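Local coordinates for ferredoxin-NADP reductase (Neisseria gonorrhoeae MIA_2011_03-10, PDB 5TR9), which probably transfers electrons between ferredoxin and NADP(H) through a bound flavin-adenine dinucleotide (FAD) cofactor, at residues K210-S213 and I214-A217; M237-D240 and T241-L245. All coordinates share one frame; numbering follows the deposited sequence.

Interaction 1. Residues K210-S213 and I214-A217; sequences KNNS and IEQA
The backbone NH of A217 donates to the carbonyl oxygen of S213, with A217 N 2.9 Å from S213 O. Q216 N makes the preceding bond of the same series, reaching N212 O at 3.0 Å, so helical bonding in 213-218 already draws on the carbonyl of N212, the residue just before it. N212 holds the N-cap position, yet its side chain makes no capping bond, and its backbone takes a left-handed conformation (phi 68°). N211 braces this bend: its OD1 accepts from S213 N at 2.9 Å, two residues on, which defines an Asx turn. S213 OG is anti to the carbonyl carbon (chi1 -79°), which leaves it close to N211 OD1, in a weak bond whose proton has a competing acceptor, and to a water. This water lies 2.8 Å from S213 OG, donates to N211 O, and reaches Q216 OE1 only weakly. Across the turn, the aliphatic part of Q216 lies against the N212 carbonyl, with Q216 CG 3.4 Å from N212 O. N212 and E215 extend alongside each other in one direction, their amide and carboxylate planes 11° apart; N212 OD1 and E215 OE2, 3.6 Å apart, are both acceptors and not bonded directly. E215 OE1 accepts from L222 N. A second water 2.9 Å from E215 OE1 can donate to it, and weakly to N212 OD1, though it has more acceptors in reach than protons. Buried I214 packs against I205, L208 and L209 of helix 205-210, so the two short helices pack together across the tight turn at N211-N212. The direct hydrogen bonds between the segments are thus both backbone ones, while the polar ends of N212 and Q216 join the turn through weak water bonds.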
ATOM      1  N   LYS A 210      14.737  11.059  10.150  1.00 21.77           N
ATOM      2  CA  LYS A 210      15.762  11.547  11.069  1.00 23.61           C
ATOM      3  C   LYS A 210      16.090  13.014  10.823  1.00 29.86           C
ATOM      4  O   LYS A 210      16.259  13.784  11.775  1.00 36.30           O
ATOM      5  CB  LYS A 210      17.034  10.712  10.936  1.00 28.64           C
ATOM      6  CG  LYS A 210      16.943   9.277  11.409  1.00 36.65           C
ATOM      7  CD  LYS A 210      18.318   8.619  11.279  1.00 40.61           C
ATOM      8  CE  LYS A 210      18.290   7.130  11.586  1.00 53.13           C
ATOM      9  NZ  LYS A 210      17.684   6.348  10.478  1.00 54.23           N
ATOM     10  N   ASN A 211      16.216  13.418   9.561  1.00 21.24           N
ATOM     11  CA  ASN A 211      16.681  14.760   9.234  1.00 24.33           C
ATOM     12  C   ASN A 211      15.537  15.757   9.051  1.00 29.54           C
ATOM     13  O   ASN A 211      15.779  16.882   8.596  1.00 30.59           O
ATOM     14  CB  ASN A 211      17.594  14.736   7.989  1.00 24.24           C
ATOM     15  CG  ASN A 211      16.853  14.435   6.672  1.00 28.37           C
ATOM     16  OD1 ASN A 211      15.630  14.460   6.601  1.00 28.61           O
ATOM     17  ND2 ASN A 211      17.622  14.165   5.611  1.00 29.90           N
ATOM     18  N   ASN A 212      14.307  15.356   9.379  1.00 25.20           N
ATOM     19  CA  ASN A 212      13.118  16.204   9.351  1.00 23.33           C
ATOM     20  C   ASN A 212      12.691  16.609   7.946  1.00 25.37           C
ATOM     21  O   ASN A 212      11.873  17.516   7.792  1.00 23.33           O
ATOM     22  CB  ASN A 212      13.312  17.452  10.219  1.00 27.66           C
ATOM     23  CG  ASN A 212      13.505  17.103  11.669  1.00 38.83           C
ATOM     24  OD1 ASN A 212      12.607  16.556  12.305  1.00 41.47           O
ATOM     25  ND2 ASN A 212      14.685  17.396  12.200  1.00 46.76           N
ATOM     26  N   SER A 213      13.195  15.939   6.908  1.00 19.81           N
ATOM     27  CA  SER A 213      12.795  16.303   5.551  1.00 18.90           C
ATOM     28  C   SER A 213      11.337  15.953   5.269  1.00 20.77           C
ATOM     29  O   SER A 213      10.665  16.676   4.528  1.00 23.21           O
ATOM     30  CB  SER A 213      13.703  15.632   4.522  1.00 21.24           C
ATOM     31  OG  SER A 213      14.936  16.329   4.415  1.00 31.08           O
ATOM     32  N   ILE A 214      10.828  14.858   5.832  1.00 18.86           N
ATOM     33  CA  ILE A 214       9.425  14.531   5.586  1.00 20.18           C
ATOM     34  C   ILE A 214       8.515  15.533   6.289  1.00 18.29           C
ATOM     35  O   ILE A 214       7.557  16.047   5.696  1.00 17.95           O
ATOM     36  CB  ILE A 214       9.128  13.075   5.991  1.00 20.37           C
ATOM     37  CG1 ILE A 214       9.729  12.116   4.950  1.00 20.06           C
ATOM     38  CG2 ILE A 214       7.616  12.842   6.107  1.00 18.65           C
ATOM     39  CD1 ILE A 214       9.642  10.647   5.349  1.00 21.63           C
ATOM     40  N   GLU A 215       8.822  15.866   7.546  1.00 18.51           N
ATOM     41  CA  GLU A 215       8.067  16.897   8.245  1.00 19.51           C
ATOM     42  C   GLU A 215       8.066  18.207   7.464  1.00 19.89           C
ATOM     43  O   GLU A 215       7.027  18.866   7.341  1.00 19.68           O
ATOM     44  CB  GLU A 215       8.663  17.086   9.639  1.00 21.59           C
ATOM     45  CG  GLU A 215       8.207  18.286  10.407  1.00 26.72           C
ATOM     46  CD  GLU A 215       8.797  18.280  11.800  1.00 35.63           C
ATOM     47  OE1 GLU A 215       8.211  17.633  12.694  1.00 27.86           O
ATOM     48  OE2 GLU A 215       9.869  18.886  11.990  1.00 35.83           O
ATOM     49  N   GLN A 216       9.219  18.592   6.911  1.00 18.50           N
ATOM     50  CA  GLN A 216       9.294  19.837   6.149  1.00 23.58           C
ATOM     51  C   GLN A 216       8.500  19.747   4.848  1.00 23.43           C
ATOM     52  O   GLN A 216       7.831  20.715   4.456  1.00 24.66           O
ATOM     53  CB  GLN A 216      10.755  20.189   5.877  1.00 28.50           C
ATOM     54  CG  GLN A 216      11.456  20.771   7.098  1.00 42.89           C
ATOM     55  CD  GLN A 216      12.966  20.852   6.944  1.00 55.83           C
ATOM     56  OE1 GLN A 216      13.499  20.777   5.833  1.00 62.10           O
ATOM     57  NE2 GLN A 216      13.666  21.000   8.068  1.00 52.68           N
ATOM     58  N   ALA A 217       8.554  18.595   4.172  1.00 22.74           N
ATOM     59  CA  ALA A 217       7.818  18.428   2.920  1.00 22.82           C
ATOM     60  C   ALA A 217       6.313  18.477   3.142  1.00 26.50           C
ATOM     61  O   ALA A 217       5.567  18.930   2.261  1.00 25.87           O
ATOM     62  CB  ALA A 217       8.214  17.113   2.246  1.00 18.13           C
TER
HETATM   63  O   HOH W   1      15.732  18.312   6.244  1.00 42.67           O
HETATM   64  O   HOH W   2       9.654  15.165  13.260  1.00 36.79           O

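Interaction 2. Residues M237-D240 and T241-L245; sequences MVKD and TFQTL. With EDO (1,2-ethanediol), chain B.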
ATOM      1  N   MET A 237      13.090  -1.876   5.059  1.00 11.55           N
ATOM      2  CA  MET A 237      12.560  -0.529   5.258  1.00 10.81           C
ATOM      3  C   MET A 237      11.597  -0.488   6.433  1.00 11.66           C
ATOM      4  O   MET A 237      11.653   0.429   7.256  1.00 12.85           O
ATOM      5  CB  MET A 237      11.872  -0.032   3.988  1.00 11.60           C
ATOM      6  CG  MET A 237      11.128   1.281   4.194  1.00 11.32           C
ATOM      7  SD  MET A 237       9.387   1.029   4.629  1.00 13.13           S
ATOM      8  CE  MET A 237       8.782   2.714   4.582  1.00 11.31           C
ATOM      9  N   VAL A 238      10.706  -1.476   6.533  1.00 11.37           N
ATOM     10  CA  VAL A 238       9.727  -1.466   7.618  1.00 10.92           C
ATOM     11  C   VAL A 238      10.434  -1.510   8.965  1.00 12.26           C
ATOM     12  O   VAL A 238      10.113  -0.730   9.874  1.00 11.82           O
ATOM     13  CB  VAL A 238       8.734  -2.628   7.460  1.00 13.09           C
ATOM     14  CG1 VAL A 238       7.814  -2.669   8.655  1.00 14.47           C
ATOM     15  CG2 VAL A 238       7.910  -2.424   6.189  1.00 12.71           C
ATOM     16  N   LYS A 239      11.415  -2.408   9.102  1.00 12.70           N
ATOM     17  CA  LYS A 239      12.189  -2.512  10.339  1.00 12.63           C
ATOM     18  C   LYS A 239      12.949  -1.223  10.636  1.00 16.59           C
ATOM     19  O   LYS A 239      12.891  -0.696  11.758  1.00 14.33           O
ATOM     20  CB  LYS A 239      13.157  -3.695  10.254  1.00 14.13           C
ATOM     21  CG  LYS A 239      13.953  -3.916  11.541  1.00 19.08           C
ATOM     22  CD  LYS A 239      14.876  -5.128  11.444  1.00 26.51           C
ATOM     23  CE  LYS A 239      16.262  -4.740  10.965  1.00 46.42           C
ATOM     24  NZ  LYS A 239      17.227  -5.880  11.049  1.00 54.68           N
ATOM     25  N   ASP A 240      13.670  -0.698   9.642  1.00 13.34           N
ATOM     26  CA  ASP A 240      14.469   0.507   9.861  1.00 14.30           C
ATOM     27  C   ASP A 240      13.586   1.708  10.193  1.00 12.41           C
ATOM     28  O   ASP A 240      13.941   2.530  11.047  1.00 14.37           O
ATOM     29  CB  ASP A 240      15.320   0.813   8.629  1.00 13.64           C
ATOM     30  CG  ASP A 240      16.488  -0.146   8.449  1.00 22.26           C
ATOM     31  OD1 ASP A 240      16.817  -0.912   9.386  1.00 23.25           O
ATOM     32  OD2 ASP A 240      17.093  -0.113   7.349  1.00 22.15           O
ATOM     33  N   THR A 241      12.436   1.826   9.524  1.00 12.63           N
ATOM     34  CA  THR A 241      11.515   2.925   9.812  1.00 12.81           C
ATOM     35  C   THR A 241      10.941   2.794  11.218  1.00 13.89           C
ATOM     36  O   THR A 241      10.880   3.778  11.967  1.00 13.54           O
ATOM     37  CB  THR A 241      10.401   2.947   8.767  1.00 12.20           C
ATOM     38  OG1 THR A 241      10.981   3.087   7.462  1.00 11.88           O
ATOM     39  CG2 THR A 241       9.418   4.098   9.015  1.00 12.14           C
ATOM     40  N   PHE A 242      10.520   1.584  11.590  1.00 12.80           N
ATOM     41  CA  PHE A 242       9.994   1.347  12.938  1.00 11.44           C
ATOM     42  C   PHE A 242      11.022   1.713  14.002  1.00 14.35           C
ATOM     43  O   PHE A 242      10.717   2.441  14.958  1.00 14.78           O
ATOM     44  CB  PHE A 242       9.576  -0.119  13.066  1.00 13.38           C
ATOM     45  CG  PHE A 242       9.157  -0.517  14.454  1.00 16.91           C
ATOM     46  CD1 PHE A 242       8.019   0.011  15.024  1.00 21.29           C
ATOM     47  CD2 PHE A 242       9.891  -1.443  15.174  1.00 19.17           C
ATOM     48  CE1 PHE A 242       7.649  -0.354  16.311  1.00 21.01           C
ATOM     49  CE2 PHE A 242       9.507  -1.825  16.459  1.00 21.35           C
ATOM     50  CZ  PHE A 242       8.378  -1.281  17.017  1.00 18.99           C
ATOM     51  N   GLN A 243      12.260   1.236  13.842  1.00 12.81           N
ATOM     52  CA  GLN A 243      13.287   1.513  14.841  1.00 13.26           C
ATOM     53  C   GLN A 243      13.593   3.000  14.916  1.00 13.36           C
ATOM     54  O   GLN A 243      13.848   3.530  16.005  1.00 16.71           O
ATOM     55  CB  GLN A 243      14.548   0.712  14.536  1.00 14.31           C
ATOM     56  CG  GLN A 243      14.294  -0.776  14.622  1.00 15.31           C
ATOM     57  CD  GLN A 243      15.531  -1.618  14.463  1.00 16.28           C
ATOM     58  OE1 GLN A 243      16.625  -1.122  14.139  1.00 20.47           O
ATOM     59  NE2 GLN A 243      15.377  -2.922  14.711  1.00 21.57           N
ATOM     60  N   THR A 244      13.564   3.690  13.768  1.00 12.18           N
ATOM     61  CA  THR A 244      13.786   5.134  13.749  1.00 13.08           C
ATOM     62  C   THR A 244      12.680   5.870  14.493  1.00 13.76           C
ATOM     63  O   THR A 244      12.960   6.767  15.304  1.00 15.70           O
ATOM     64  CB  THR A 244      13.902   5.617  12.301  1.00 15.33           C
ATOM     65  OG1 THR A 244      15.100   5.077  11.734  1.00 18.40           O
ATOM     66  CG2 THR A 244      13.966   7.146  12.229  1.00 16.48           C
ATOM     67  N   LEU A 245      11.419   5.480  14.258  1.00 12.88           N
ATOM     68  CA  LEU A 245      10.304   6.114  14.960  1.00 12.25           C
ATOM     69  C   LEU A 245      10.353   5.833  16.461  1.00 14.02           C
ATOM     70  O   LEU A 245      10.067   6.721  17.272  1.00 14.66           O
ATOM     71  CB  LEU A 245       8.971   5.651  14.353  1.00 13.32           C
ATOM     72  CG  LEU A 245       8.728   6.165  12.928  1.00 12.96           C
ATOM     73  CD1 LEU A 245       7.464   5.530  12.361  1.00 13.57           C
ATOM     74  CD2 LEU A 245       8.620   7.690  12.940  1.00 13.19           C
TER
HETATM   75  C1  EDO B 321      15.219  -6.504   8.068  1.00 46.89           C
HETATM   76  O1  EDO B 321      14.328  -7.535   7.638  1.00 49.99           O
HETATM   77  C2  EDO B 321      16.493  -6.508   7.231  1.00 44.59           C
HETATM   78  O2  EDO B 321      17.420  -5.579   7.804  1.00 45.52           O
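M237 offers its carbonyl to two donors of T241. T241 OG1 lies 2.7 Å from M237 O and 39° above the carbonyl plane, while T241 N comes from the opposite face at 2.8 Å. With OG1 anti to its own carbonyl carbon, T241 turns the hydroxyl back along the helix, where the bond to M237 O satisfies the hydroxyl of this buried residue. The M237 side chain bends at chi2 (-93°) and crosses that of T241 at a slant, bringing its methyl CE to within 3.6 Å of T241 OG1. V238 O accepts from F242 N at 2.9 Å; its CB leaves the backbone away from the following turn, and the side chain touches I231, M263 and N265. These contacts place helix 235-247 in a beta-alpha-beta unit: strand 227-233 leads into the helix and strand 261-265 follows it in the parallel sheet of the NAD-binding domain, with F242 touching M263 and L245 meeting F229 and I261. K239 lies on the exposed side. Its carbonyl accepts from Q243 N, and Q243 CG sits 3.2 Å from K239 O. The two side chains run alongside each other, Q243 NE2 approaching K239 CG at 3.6 Å in a contact with aliphatic carbon rather than a polar pairing. The lysine then bends at chi3 (92°), and its NZ makes a weak bond of 3.3 Å to O2 of a 1,2-ethanediol that probably came with the crystallisation medium. D240 repeats the pattern of M237: D240 O accepts from T244 OG1 at 2.9 Å and from T244 N, again from opposite faces of the carbonyl plane. T244 OG1 also accepts from K210 NZ, and the side chains of D240 and T244 touch P206.

How the interactions relate
The centres of interactions 1 and 2 lie 15 Å apart, and a polar contact joins them directly: K210 NZ reaches T244 OG1 at 3.1 Å, a probable hydrogen bond. If so, the lysine ties the end of helix 205-210 to helix 235-247. That first helix also links the two contacts through its opening residue, since I205 touches both I214 of interaction 1 and M237 of interaction 2. In sequence the contacts follow one another within the NAD-binding domain. The side chain of V238 in interaction 2 lies about 11 Å from FAD, too far to touch it, whereas interaction 1 is a surface contact whose centre is about 21 Å from the chain centre.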